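PDB 5U2P: sugar ABC transporter substrate-binding protein from Treponema pallidum subsp. pallidum, which probably binds a small solute, perhaps a sugar, in the periplasm and hands it to an ABC transporter for import. Local coordinates for residues L142-D147 against I154-S159; K158-L163 against L230-E235; A287-L290 against N295-D298. All coordinates share one frame; numbering follows the deposited sequence.

Contact 1 (L142-D147 against I154-S159); sequences LFYNKD and ISEPKS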
ATOM      1  N   LEU A 142      -2.457   8.597   9.981  1.00 20.09           N
ATOM      2  CA  LEU A 142      -3.417   9.361  10.768  1.00 17.86           C
ATOM      3  C   LEU A 142      -3.479  10.764  10.213  1.00 22.76           C
ATOM      4  O   LEU A 142      -2.527  11.536  10.334  1.00 21.45           O
ATOM      5  CB  LEU A 142      -3.002   9.377  12.235  1.00 26.34           C
ATOM      6  CG  LEU A 142      -3.984  10.044  13.201  1.00 25.25           C
ATOM      7  CD1 LEU A 142      -5.303   9.280  13.278  1.00 37.43           C
ATOM      8  CD2 LEU A 142      -3.335  10.151  14.584  1.00 32.14           C
ATOM      9  N   PHE A 143      -4.595  11.080   9.581  1.00 17.94           N
ATOM     10  CA  PHE A 143      -4.833  12.403   9.038  1.00 21.53           C
ATOM     11  C   PHE A 143      -5.700  13.189  10.006  1.00 28.24           C
ATOM     12  O   PHE A 143      -6.657  12.656  10.573  1.00 25.55           O
ATOM     13  CB  PHE A 143      -5.479  12.284   7.676  1.00 17.54           C
ATOM     14  CG  PHE A 143      -4.611  11.591   6.678  1.00 18.51           C
ATOM     15  CD1 PHE A 143      -3.600  12.281   6.037  1.00 22.25           C
ATOM     16  CD2 PHE A 143      -4.758  10.245   6.416  1.00 16.97           C
ATOM     17  CE1 PHE A 143      -2.778  11.656   5.127  1.00 20.50           C
ATOM     18  CE2 PHE A 143      -3.952   9.612   5.505  1.00 20.37           C
ATOM     19  CZ  PHE A 143      -2.947  10.319   4.862  1.00 20.37           C
ATOM     20  N   TYR A 144      -5.341  14.442  10.237  1.00 24.69           N
ATOM     21  CA  TYR A 144      -6.076  15.246  11.189  1.00 23.66           C
ATOM     22  C   TYR A 144      -6.263  16.679  10.730  1.00 25.47           C
ATOM     23  O   TYR A 144      -5.522  17.200   9.877  1.00 23.88           O
ATOM     24  CB  TYR A 144      -5.397  15.221  12.550  1.00 24.99           C
ATOM     25  CG  TYR A 144      -4.012  15.819  12.609  1.00 27.61           C
ATOM     26  CD1 TYR A 144      -2.894  15.045  12.334  1.00 27.79           C
ATOM     27  CD2 TYR A 144      -3.817  17.154  12.965  1.00 29.08           C
ATOM     28  CE1 TYR A 144      -1.614  15.577  12.399  1.00 33.80           C
ATOM     29  CE2 TYR A 144      -2.539  17.691  13.041  1.00 39.40           C
ATOM     30  CZ  TYR A 144      -1.446  16.898  12.754  1.00 40.95           C
ATOM     31  OH  TYR A 144      -0.172  17.400  12.813  1.00 37.70           O
ATOM     32  N   ASN A 145      -7.310  17.272  11.278  1.00 23.38           N
ATOM     33  CA  ASN A 145      -7.691  18.649  10.994  1.00 25.28           C
ATOM     34  C   ASN A 145      -6.926  19.597  11.916  1.00 26.71           C
ATOM     35  O   ASN A 145      -7.287  19.762  13.086  1.00 30.89           O
ATOM     36  CB  ASN A 145      -9.203  18.830  11.164  1.00 31.96           C
ATOM     37  CG  ASN A 145      -9.672  20.209  10.740  1.00 34.36           C
ATOM     38  OD1 ASN A 145      -8.922  21.179  10.825  1.00 33.63           O
ATOM     39  ND2 ASN A 145     -10.911  20.300  10.258  1.00 31.92           N
ATOM     40  N   LYS A 146      -5.878  20.215  11.372  1.00 35.19           N
ATOM     41  CA  LYS A 146      -4.979  21.081  12.144  1.00 31.78           C
ATOM     42  C   LYS A 146      -5.704  22.240  12.830  1.00 28.34           C
ATOM     43  O   LYS A 146      -5.315  22.657  13.918  1.00 39.05           O
ATOM     44  CB  LYS A 146      -3.889  21.655  11.239  1.00 38.00           C
ATOM     45  CG  LYS A 146      -2.794  20.703  10.829  1.00 48.88           C
ATOM     46  CD  LYS A 146      -1.731  21.435  10.017  1.00 60.81           C
ATOM     47  CE  LYS A 146      -0.499  20.580   9.803  1.00 66.37           C
ATOM     48  NZ  LYS A 146       0.544  21.296   9.018  1.00 69.26           N
ATOM     49  N   ASP A 147      -6.753  22.760  12.193  1.00 34.22           N
ATOM     50  CA  ASP A 147      -7.495  23.891  12.751  1.00 43.20           C
ATOM     51  C   ASP A 147      -8.282  23.473  13.974  1.00 50.53           C
ATOM     52  O   ASP A 147      -8.308  24.196  14.962  1.00 41.66           O
ATOM     53  CB  ASP A 147      -8.449  24.505  11.718  1.00 43.91           C
ATOM     54  CG  ASP A 147      -7.724  25.245  10.607  1.00 52.32           C
ATOM     55  OD1 ASP A 147      -6.575  25.686  10.816  1.00 62.93           O
ATOM     56  OD2 ASP A 147      -8.316  25.395   9.516  1.00 70.51           O
ATOM     57  N   ILE A 154      -5.307  20.749  21.063  1.00 58.09           N
ATOM     58  CA  ILE A 154      -4.817  19.388  20.893  1.00 39.33           C
ATOM     59  C   ILE A 154      -3.533  19.394  20.072  1.00 49.59           C
ATOM     60  O   ILE A 154      -3.423  20.103  19.070  1.00 49.81           O
ATOM     61  CB  ILE A 154      -5.864  18.497  20.205  1.00 55.83           C
ATOM     62  CG1 ILE A 154      -7.198  18.579  20.953  1.00 54.67           C
ATOM     63  CG2 ILE A 154      -5.372  17.053  20.134  1.00 46.03           C
ATOM     64  CD1 ILE A 154      -8.345  17.945  20.218  1.00 58.06           C
ATOM     65  N   SER A 155      -2.565  18.600  20.508  1.00 43.69           N
ATOM     66  CA  SER A 155      -1.276  18.498  19.838  1.00 58.51           C
ATOM     67  C   SER A 155      -1.213  17.206  19.034  1.00 52.41           C
ATOM     68  O   SER A 155      -1.930  16.256  19.330  1.00 37.31           O
ATOM     69  CB  SER A 155      -0.139  18.550  20.861  1.00 64.89           C
ATOM     70  OG  SER A 155      -0.234  19.720  21.659  1.00 78.57           O
ATOM     71  N   GLU A 156      -0.364  17.177  18.012  1.00 42.72           N
ATOM     72  CA  GLU A 156      -0.180  15.974  17.207  1.00 39.30           C
ATOM     73  C   GLU A 156       0.243  14.813  18.111  1.00 49.33           C
ATOM     74  O   GLU A 156       1.273  14.899  18.780  1.00 41.93           O
ATOM     75  CB  GLU A 156       0.863  16.217  16.116  1.00 44.74           C
ATOM     76  CG  GLU A 156       1.090  15.022  15.224  1.00 35.41           C
ATOM     77  CD  GLU A 156       2.113  15.278  14.152  1.00 42.71           C
ATOM     78  OE1 GLU A 156       1.784  15.968  13.166  1.00 38.05           O
ATOM     79  OE2 GLU A 156       3.246  14.778  14.293  1.00 38.69           O
ATOM     80  N   PRO A 157      -0.554  13.728  18.151  1.00 35.75           N
ATOM     81  CA  PRO A 157      -0.213  12.642  19.077  1.00 27.29           C
ATOM     82  C   PRO A 157       1.038  11.907  18.639  1.00 40.79           C
ATOM     83  O   PRO A 157       1.096  11.453  17.491  1.00 42.41           O
ATOM     84  CB  PRO A 157      -1.435  11.722  19.020  1.00 43.45           C
ATOM     85  CG  PRO A 157      -2.040  11.987  17.690  1.00 37.05           C
ATOM     86  CD  PRO A 157      -1.793  13.442  17.408  1.00 40.65           C
ATOM     87  N   LYS A 158       2.023  11.792  19.527  1.00 29.35           N
ATOM     88  CA  LYS A 158       3.274  11.145  19.163  1.00 27.60           C
ATOM     89  C   LYS A 158       3.464   9.820  19.899  1.00 47.04           C
ATOM     90  O   LYS A 158       4.509   9.192  19.800  1.00 38.50           O
ATOM     91  CB  LYS A 158       4.450  12.090  19.428  1.00 42.88           C
ATOM     92  CG  LYS A 158       4.257  13.453  18.764  1.00 46.65           C
ATOM     93  CD  LYS A 158       5.566  14.102  18.374  1.00 65.18           C
ATOM     94  CE  LYS A 158       5.313  15.335  17.516  1.00 79.03           C
ATOM     95  NZ  LYS A 158       6.572  15.961  17.032  1.00 77.88           N
ATOM     96  N   SER A 159       2.426   9.393  20.606  1.00 31.12           N
ATOM     97  CA  SER A 159       2.430   8.130  21.336  1.00 27.43           C
ATOM     98  C   SER A 159       0.993   7.652  21.516  1.00 32.77           C
ATOM     99  O   SER A 159       0.056   8.389  21.242  1.00 30.89           O
ATOM    100  CB  SER A 159       3.065   8.293  22.707  1.00 39.90           C
ATOM    101  OG  SER A 159       2.199   9.063  23.520  1.00 39.65           O
TER
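The phenol oxygen of Tyr144 donates a hydrogen bond to the carboxylate of Glu156. The 2.4 Å between Tyr144 OH and Glu156 OE1 is shorter than usual, so the exact distance is doubtful and says nothing safe about the bond's strength. OE1 comes in at the ring's edge, near its plane, while the carboxylate is turned 75° from the ring. Glu156 gets there by extending: its CG is anti to the backbone N (chi1 -179°) and the chain runs straight on past CG, crossing the tyrosine at about a right angle. The ring itself also stacks with Phe149.

Strand 138-145 belongs to the mixed sheet of one lobe of this solute-binding fold. It leads directly into helix 146-151, and the loop 154-159 then returns beside it before helix 160-172. Asn145 is the N-cap of the first helix, where its OD1 takes a weak bond from Asp147 N and an ordinary hydrogen bond from Leu148 N.

The apolar part of the contact is smaller and buried. It sets the CD2 methyl of Leu142 against CG of Pro157, at 3.8 Å. Cys288, on the neighbouring strand 285-288, touches Leu142, Tyr144 and Glu156.

Contact 2 (K158-L163 against L230-E235); sequences KSWNEL and LGAYLE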
ATOM      1  N   LYS A 158       2.023  11.792  19.527  1.00 29.35           N
ATOM      2  CA  LYS A 158       3.274  11.145  19.163  1.00 27.60           C
ATOM      3  C   LYS A 158       3.464   9.820  19.899  1.00 47.04           C
ATOM      4  O   LYS A 158       4.509   9.192  19.800  1.00 38.50           O
ATOM      5  CB  LYS A 158       4.450  12.090  19.428  1.00 42.88           C
ATOM      6  CG  LYS A 158       4.257  13.453  18.764  1.00 46.65           C
ATOM      7  CD  LYS A 158       5.566  14.102  18.374  1.00 65.18           C
ATOM      8  CE  LYS A 158       5.313  15.335  17.516  1.00 79.03           C
ATOM      9  NZ  LYS A 158       6.572  15.961  17.032  1.00 77.88           N
ATOM     10  N   SER A 159       2.426   9.393  20.606  1.00 31.12           N
ATOM     11  CA  SER A 159       2.430   8.130  21.336  1.00 27.43           C
ATOM     12  C   SER A 159       0.993   7.652  21.516  1.00 32.77           C
ATOM     13  O   SER A 159       0.056   8.389  21.242  1.00 30.89           O
ATOM     14  CB  SER A 159       3.065   8.293  22.707  1.00 39.90           C
ATOM     15  OG  SER A 159       2.199   9.063  23.520  1.00 39.65           O
ATOM     16  N   TRP A 160       0.838   6.428  22.000  1.00 30.69           N
ATOM     17  CA  TRP A 160      -0.479   5.843  22.252  1.00 36.19           C
ATOM     18  C   TRP A 160      -1.286   6.608  23.291  1.00 45.92           C
ATOM     19  O   TRP A 160      -2.494   6.777  23.134  1.00 36.85           O
ATOM     20  CB  TRP A 160      -0.311   4.387  22.699  1.00 37.41           C
ATOM     21  CG  TRP A 160      -1.547   3.746  23.297  1.00 51.85           C
ATOM     22  CD1 TRP A 160      -1.756   3.447  24.617  1.00 65.42           C
ATOM     23  CD2 TRP A 160      -2.726   3.312  22.598  1.00 33.11           C
ATOM     24  NE1 TRP A 160      -2.987   2.856  24.780  1.00 45.73           N
ATOM     25  CE2 TRP A 160      -3.603   2.762  23.559  1.00 54.62           C
ATOM     26  CE3 TRP A 160      -3.123   3.334  21.261  1.00 38.92           C
ATOM     27  CZ2 TRP A 160      -4.856   2.247  23.220  1.00 50.22           C
ATOM     28  CZ3 TRP A 160      -4.366   2.818  20.927  1.00 42.11           C
ATOM     29  CH2 TRP A 160      -5.214   2.283  21.901  1.00 42.52           C
ATOM     30  N   ASN A 161      -0.637   7.049  24.363  1.00 32.10           N
ATOM     31  CA  ASN A 161      -1.337   7.803  25.388  1.00 29.30           C
ATOM     32  C   ASN A 161      -1.711   9.186  24.900  1.00 34.69           C
ATOM     33  O   ASN A 161      -2.734   9.728  25.302  1.00 35.07           O
ATOM     34  CB  ASN A 161      -0.493   7.903  26.658  1.00 46.01           C
ATOM     35  CG  ASN A 161      -0.393   6.587  27.382  1.00 58.19           C
ATOM     36  OD1 ASN A 161      -1.343   5.806  27.403  1.00 65.50           O
ATOM     37  ND2 ASN A 161       0.767   6.321  27.966  1.00 54.85           N
ATOM     38  N   GLU A 162      -0.896   9.756  24.020  1.00 27.75           N
ATOM     39  CA  GLU A 162      -1.228  11.053  23.452  1.00 39.33           C
ATOM     40  C   GLU A 162      -2.431  10.921  22.511  1.00 40.79           C
ATOM     41  O   GLU A 162      -3.265  11.831  22.431  1.00 32.45           O
ATOM     42  CB  GLU A 162      -0.016  11.656  22.733  1.00 51.41           C
ATOM     43  CG  GLU A 162       1.005  12.236  23.718  1.00 61.28           C
ATOM     44  CD  GLU A 162       2.195  12.907  23.057  1.00 59.80           C
ATOM     45  OE1 GLU A 162       2.125  13.234  21.856  1.00 44.26           O
ATOM     46  OE2 GLU A 162       3.209  13.119  23.754  1.00 80.10           O
ATOM     47  N   LEU A 163      -2.529   9.794  21.813  1.00 39.15           N
ATOM     48  CA  LEU A 163      -3.696   9.528  20.968  1.00 33.26           C
ATOM     49  C   LEU A 163      -4.952   9.436  21.827  1.00 38.61           C
ATOM     50  O   LEU A 163      -5.960  10.051  21.516  1.00 31.46           O
ATOM     51  CB  LEU A 163      -3.535   8.245  20.169  1.00 27.20           C
ATOM     52  CG  LEU A 163      -4.758   7.801  19.362  1.00 27.74           C
ATOM     53  CD1 LEU A 163      -5.070   8.803  18.276  1.00 30.67           C
ATOM     54  CD2 LEU A 163      -4.511   6.424  18.761  1.00 30.72           C
ATOM     55  N   LEU A 230      -4.590  -6.109  19.774  1.00 30.38           N
ATOM     56  CA  LEU A 230      -6.011  -6.370  19.938  1.00 27.09           C
ATOM     57  C   LEU A 230      -6.492  -5.627  21.177  1.00 29.55           C
ATOM     58  O   LEU A 230      -7.586  -5.058  21.186  1.00 30.19           O
ATOM     59  CB  LEU A 230      -6.287  -7.879  20.039  1.00 26.77           C
ATOM     60  CG  LEU A 230      -6.113  -8.615  18.714  1.00 28.49           C
ATOM     61  CD1 LEU A 230      -6.081 -10.113  18.963  1.00 41.06           C
ATOM     62  CD2 LEU A 230      -7.199  -8.286  17.714  1.00 28.45           C
ATOM     63  N   GLY A 231      -5.661  -5.607  22.218  1.00 24.56           N
ATOM     64  CA  GLY A 231      -5.965  -4.859  23.427  1.00 26.69           C
ATOM     65  C   GLY A 231      -6.195  -3.374  23.132  1.00 28.13           C
ATOM     66  O   GLY A 231      -7.133  -2.761  23.637  1.00 30.09           O
ATOM     67  N   ALA A 232      -5.318  -2.798  22.317  1.00 25.09           N
ATOM     68  CA  ALA A 232      -5.426  -1.387  21.920  1.00 25.13           C
ATOM     69  C   ALA A 232      -6.722  -1.123  21.177  1.00 26.30           C
ATOM     70  O   ALA A 232      -7.454  -0.150  21.445  1.00 26.86           O
ATOM     71  CB  ALA A 232      -4.220  -0.998  21.041  1.00 28.45           C
ATOM     72  N   TYR A 233      -7.000  -2.001  20.222  1.00 32.93           N
ATOM     73  CA  TYR A 233      -8.213  -1.946  19.412  1.00 28.68           C
ATOM     74  C   TYR A 233      -9.447  -1.900  20.323  1.00 28.59           C
ATOM     75  O   TYR A 233     -10.299  -1.017  20.234  1.00 30.95           O
ATOM     76  CB  TYR A 233      -8.222  -3.170  18.489  1.00 32.07           C
ATOM     77  CG  TYR A 233      -9.043  -3.090  17.226  1.00 35.60           C
ATOM     78  CD1 TYR A 233      -9.072  -1.938  16.457  1.00 44.28           C
ATOM     79  CD2 TYR A 233      -9.743  -4.197  16.766  1.00 40.34           C
ATOM     80  CE1 TYR A 233      -9.801  -1.881  15.290  1.00 35.89           C
ATOM     81  CE2 TYR A 233     -10.477  -4.148  15.592  1.00 39.58           C
ATOM     82  CZ  TYR A 233     -10.503  -2.982  14.857  1.00 46.65           C
ATOM     83  OH  TYR A 233     -11.234  -2.907  13.683  1.00 35.85           O
ATOM     84  N   LEU A 234      -9.500  -2.862  21.237  1.00 25.43           N
ATOM     85  CA  LEU A 234     -10.549  -2.968  22.237  1.00 22.99           C
ATOM     86  C   LEU A 234     -10.715  -1.715  23.075  1.00 32.74           C
ATOM     87  O   LEU A 234     -11.839  -1.304  23.373  1.00 34.83           O
ATOM     88  CB  LEU A 234     -10.232  -4.169  23.133  1.00 25.44           C
ATOM     89  CG  LEU A 234     -10.476  -5.524  22.468  1.00 31.85           C
ATOM     90  CD1 LEU A 234      -9.833  -6.653  23.277  1.00 33.85           C
ATOM     91  CD2 LEU A 234     -11.982  -5.751  22.330  1.00 34.31           C
ATOM     92  N   GLU A 235      -9.592  -1.114  23.462  1.00 33.18           N
ATOM     93  CA  GLU A 235      -9.625   0.078  24.303  1.00 34.54           C
ATOM     94  C   GLU A 235     -10.264   1.232  23.537  1.00 36.46           C
ATOM     95  O   GLU A 235     -11.036   2.010  24.111  1.00 31.64           O
ATOM     96  CB  GLU A 235      -8.214   0.442  24.773  1.00 39.21           C
ATOM     97  CG  GLU A 235      -8.156   1.583  25.786  1.00 49.83           C
ATOM     98  CD  GLU A 235      -8.768   1.219  27.130  1.00 58.29           C
ATOM     99  OE1 GLU A 235      -8.994   0.021  27.391  1.00 60.23           O
ATOM    100  OE2 GLU A 235      -9.022   2.140  27.927  1.00 44.57           O
TER
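Trp160 reaches across from the first turn of helix 160-172 and sets the benzene part of its indole against Ala232 on helix 227-238. The contact joins two helices of the same lobe of this solute-binding protein, far apart in sequence, through essentially one large aromatic side chain.

The methyl of Ala232 sits over one face of the indole in a CH-pi contact, with its CB 4.0 Å from the centroid of the six-membered ring and 29° off the ring normal. It is displaced toward the far rim, so the closest side-chain approach is Trp160 CH2 to Ala232 CB, at 3.5 Å. The same corner of the ring meets the backbone: Trp160 CH2 is 3.3 Å from Ala232 O. With CG anti to the backbone N (chi1 167°), the indole projects from its own helix and spans a gap of 8.8 Å between Trp160 CA and Ala232 CA.

Glu235, one turn further along, meets the indole differently. Its CB lies at the ring edge, near the plane, while the chain bends at chi2 and carries the carboxylate away from the tryptophan to a salt bridge between OE2 and Arg239. Glu235 thus gives the aromatic ring only the aliphatic base of its side chain.

Behind Trp160, the start of its helix is fastened by two side chains. Ser159 is the N-cap, its OG accepting from Glu162 N. Glu162 answers by bonding back to the backbone ahead of the cap: Lys158 N lies 2.7 Å from Glu162 OE1 and approaches from above the carboxylate plane, 43° out of it.

Contact 3 (A287-L290 against N295-D298); sequences ACVL and NAQD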
ATOM      1  N   ALA A 287      -0.740  15.014   8.771  1.00 28.22           N
ATOM      2  CA  ALA A 287      -0.621  13.554   8.686  1.00 28.60           C
ATOM      3  C   ALA A 287       0.564  13.047   9.494  1.00 28.18           C
ATOM      4  O   ALA A 287       1.700  13.488   9.302  1.00 37.70           O
ATOM      5  CB  ALA A 287      -0.477  13.113   7.247  1.00 28.31           C
ATOM      6  N   CYS A 288       0.313  12.074  10.355  1.00 24.84           N
ATOM      7  CA  CYS A 288       1.363  11.514  11.194  1.00 25.80           C
ATOM      8  C   CYS A 288       1.177  10.021  11.365  1.00 29.02           C
ATOM      9  O   CYS A 288       0.166   9.447  10.949  1.00 23.97           O
ATOM     10  CB  CYS A 288       1.367  12.198  12.560  1.00 27.87           C
ATOM     11  SG  CYS A 288      -0.163  11.950  13.487  1.00 27.75           S
ATOM     12  N   VAL A 289       2.176   9.393  11.969  1.00 24.63           N
ATOM     13  CA  VAL A 289       2.111   7.980  12.301  1.00 26.16           C
ATOM     14  C   VAL A 289       0.990   7.719  13.283  1.00 38.75           C
ATOM     15  O   VAL A 289       0.768   8.512  14.198  1.00 29.78           O
ATOM     16  CB  VAL A 289       3.445   7.504  12.891  1.00 47.53           C
ATOM     17  CG1 VAL A 289       3.294   6.177  13.631  1.00 45.85           C
ATOM     18  CG2 VAL A 289       4.464   7.395  11.777  1.00 34.35           C
ATOM     19  N   LEU A 290       0.276   6.612  13.104  1.00 33.39           N
ATOM     20  CA  LEU A 290      -0.718   6.216  14.101  1.00 42.27           C
ATOM     21  C   LEU A 290      -0.026   5.472  15.236  1.00 27.02           C
ATOM     22  O   LEU A 290       0.429   4.339  15.042  1.00 30.41           O
ATOM     23  CB  LEU A 290      -1.803   5.338  13.485  1.00 34.48           C
ATOM     24  CG  LEU A 290      -2.895   4.865  14.458  1.00 37.47           C
ATOM     25  CD1 LEU A 290      -3.940   5.947  14.737  1.00 37.32           C
ATOM     26  CD2 LEU A 290      -3.536   3.637  13.899  1.00 34.23           C
ATOM     27  N   ASN A 295       6.318   0.284  18.480  1.00 79.07           N
ATOM     28  CA  ASN A 295       7.303   0.604  17.448  1.00 78.17           C
ATOM     29  C   ASN A 295       6.729   1.384  16.263  1.00 74.38           C
ATOM     30  O   ASN A 295       7.379   1.497  15.237  1.00 73.94           O
ATOM     31  CB  ASN A 295       7.947  -0.689  16.934  1.00 75.94           C
ATOM     32  CG  ASN A 295       6.974  -1.564  16.150  1.00 66.74           C
ATOM     33  OD1 ASN A 295       5.758  -1.383  16.212  1.00 41.52           O
ATOM     34  ND2 ASN A 295       7.512  -2.524  15.415  1.00 52.27           N
ATOM     35  N   ALA A 296       5.527   1.935  16.419  1.00 63.51           N
ATOM     36  CA  ALA A 296       4.794   2.570  15.315  1.00 63.01           C
ATOM     37  C   ALA A 296       5.617   3.569  14.489  1.00 52.32           C
ATOM     38  O   ALA A 296       5.391   3.713  13.287  1.00 50.78           O
ATOM     39  CB  ALA A 296       3.546   3.268  15.862  1.00 63.75           C
ATOM     40  N   GLN A 297       6.573   4.246  15.123  1.00 53.80           N
ATOM     41  CA  GLN A 297       7.350   5.291  14.450  1.00 60.78           C
ATOM     42  C   GLN A 297       8.396   4.711  13.488  1.00 68.89           C
ATOM     43  O   GLN A 297       9.018   5.448  12.716  1.00 45.16           O
ATOM     44  CB  GLN A 297       8.045   6.187  15.484  1.00 74.90           C
ATOM     45  CG  GLN A 297       7.104   6.870  16.477  1.00 75.10           C
ATOM     46  CD  GLN A 297       6.241   7.959  15.845  1.00 80.61           C
ATOM     47  OE1 GLN A 297       6.524   8.441  14.745  1.00 69.89           O
ATOM     48  NE2 GLN A 297       5.180   8.353  16.549  1.00 69.71           N
ATOM     49  N   ASP A 298       8.583   3.394  13.531  1.00 44.49           N
ATOM     50  CA  ASP A 298       9.640   2.748  12.764  1.00 40.38           C
ATOM     51  C   ASP A 298       9.316   2.682  11.271  1.00 40.63           C
ATOM     52  O   ASP A 298      10.180   2.937  10.443  1.00 32.02           O
ATOM     53  CB  ASP A 298       9.918   1.338  13.309  1.00 46.30           C
ATOM     54  CG  ASP A 298       8.755   0.364  13.101  1.00 77.16           C
ATOM     55  OD1 ASP A 298       7.635   0.806  12.760  1.00 81.50           O
ATOM     56  OD2 ASP A 298       8.960  -0.855  13.304  1.00 70.88           O
TER
HETATM   57  O   HOH W   1       2.476  10.055  15.745  1.00 37.21           O
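Val289 presses its CG1 methyl against Ala296, joining the residues just after strand 285-288 to the type I beta turn Asn295-Asp298. The turn lies in the loop between this strand and strand 300-303, both part of the mixed sheet of one lobe of the solute-binding fold.

The tight part sets methyl groups against one another and against backbone carbonyls. Val289 CG1, anti to the backbone N (chi1 163°), is aimed at the turn and lies 3.7 Å from Ala296 CB. It also approaches the peptide, with Val289 CG1 3.3 Å from Ala296 O; that carbonyl accepts a hydrogen bond from Lys199 NZ on helix 191-214. Ala296 CB in turn packs on the backbone just past the strand, 3.4 Å from Leu290 O. Leu290 leaves its backbone directed away from the turn, and its side chain touches Leu142 and Leu192.

Gln297 forms the looser, exposed side. Its chain bends at chi2 (-70°) and folds the amide back alongside Val289, where Gln297 OE1 stands 3.7 Å from Val289 CB. This is contact with a hydrocarbon surface, while the other end of the amide deals with water. A single water bridges the two segments, accepting from the side chain of Gln297 and donating to the backbone of Val289: it lies 3.3 Å from Gln297 NE2 and 2.8 Å from Val289 O.

Overall arrangement
All three contacts lie in the same lobe, on one side of the chain's centre, and join sheet, loops and helices within it. Contacts 1 and 2 have centres about 14 Å apart and share Lys158 and Ser159, so the loop packed on strand 138-145 runs directly into the helix that carries Trp160. Contact 3 has its centre about 12 Å from each of the others. It joins contact 1 through the sheet: strands 138-145 and 285-288 are antiparallel neighbours, and Leu142 O is 2.9 Å from Cys288 N, a probable hydrogen bond. Between contacts 2 and 3 one link is apolar, Leu163 CD2 to Leu290 CD1 at 4.1 Å; Lys158 O also packs 3.4 Å from Gln297 NE2.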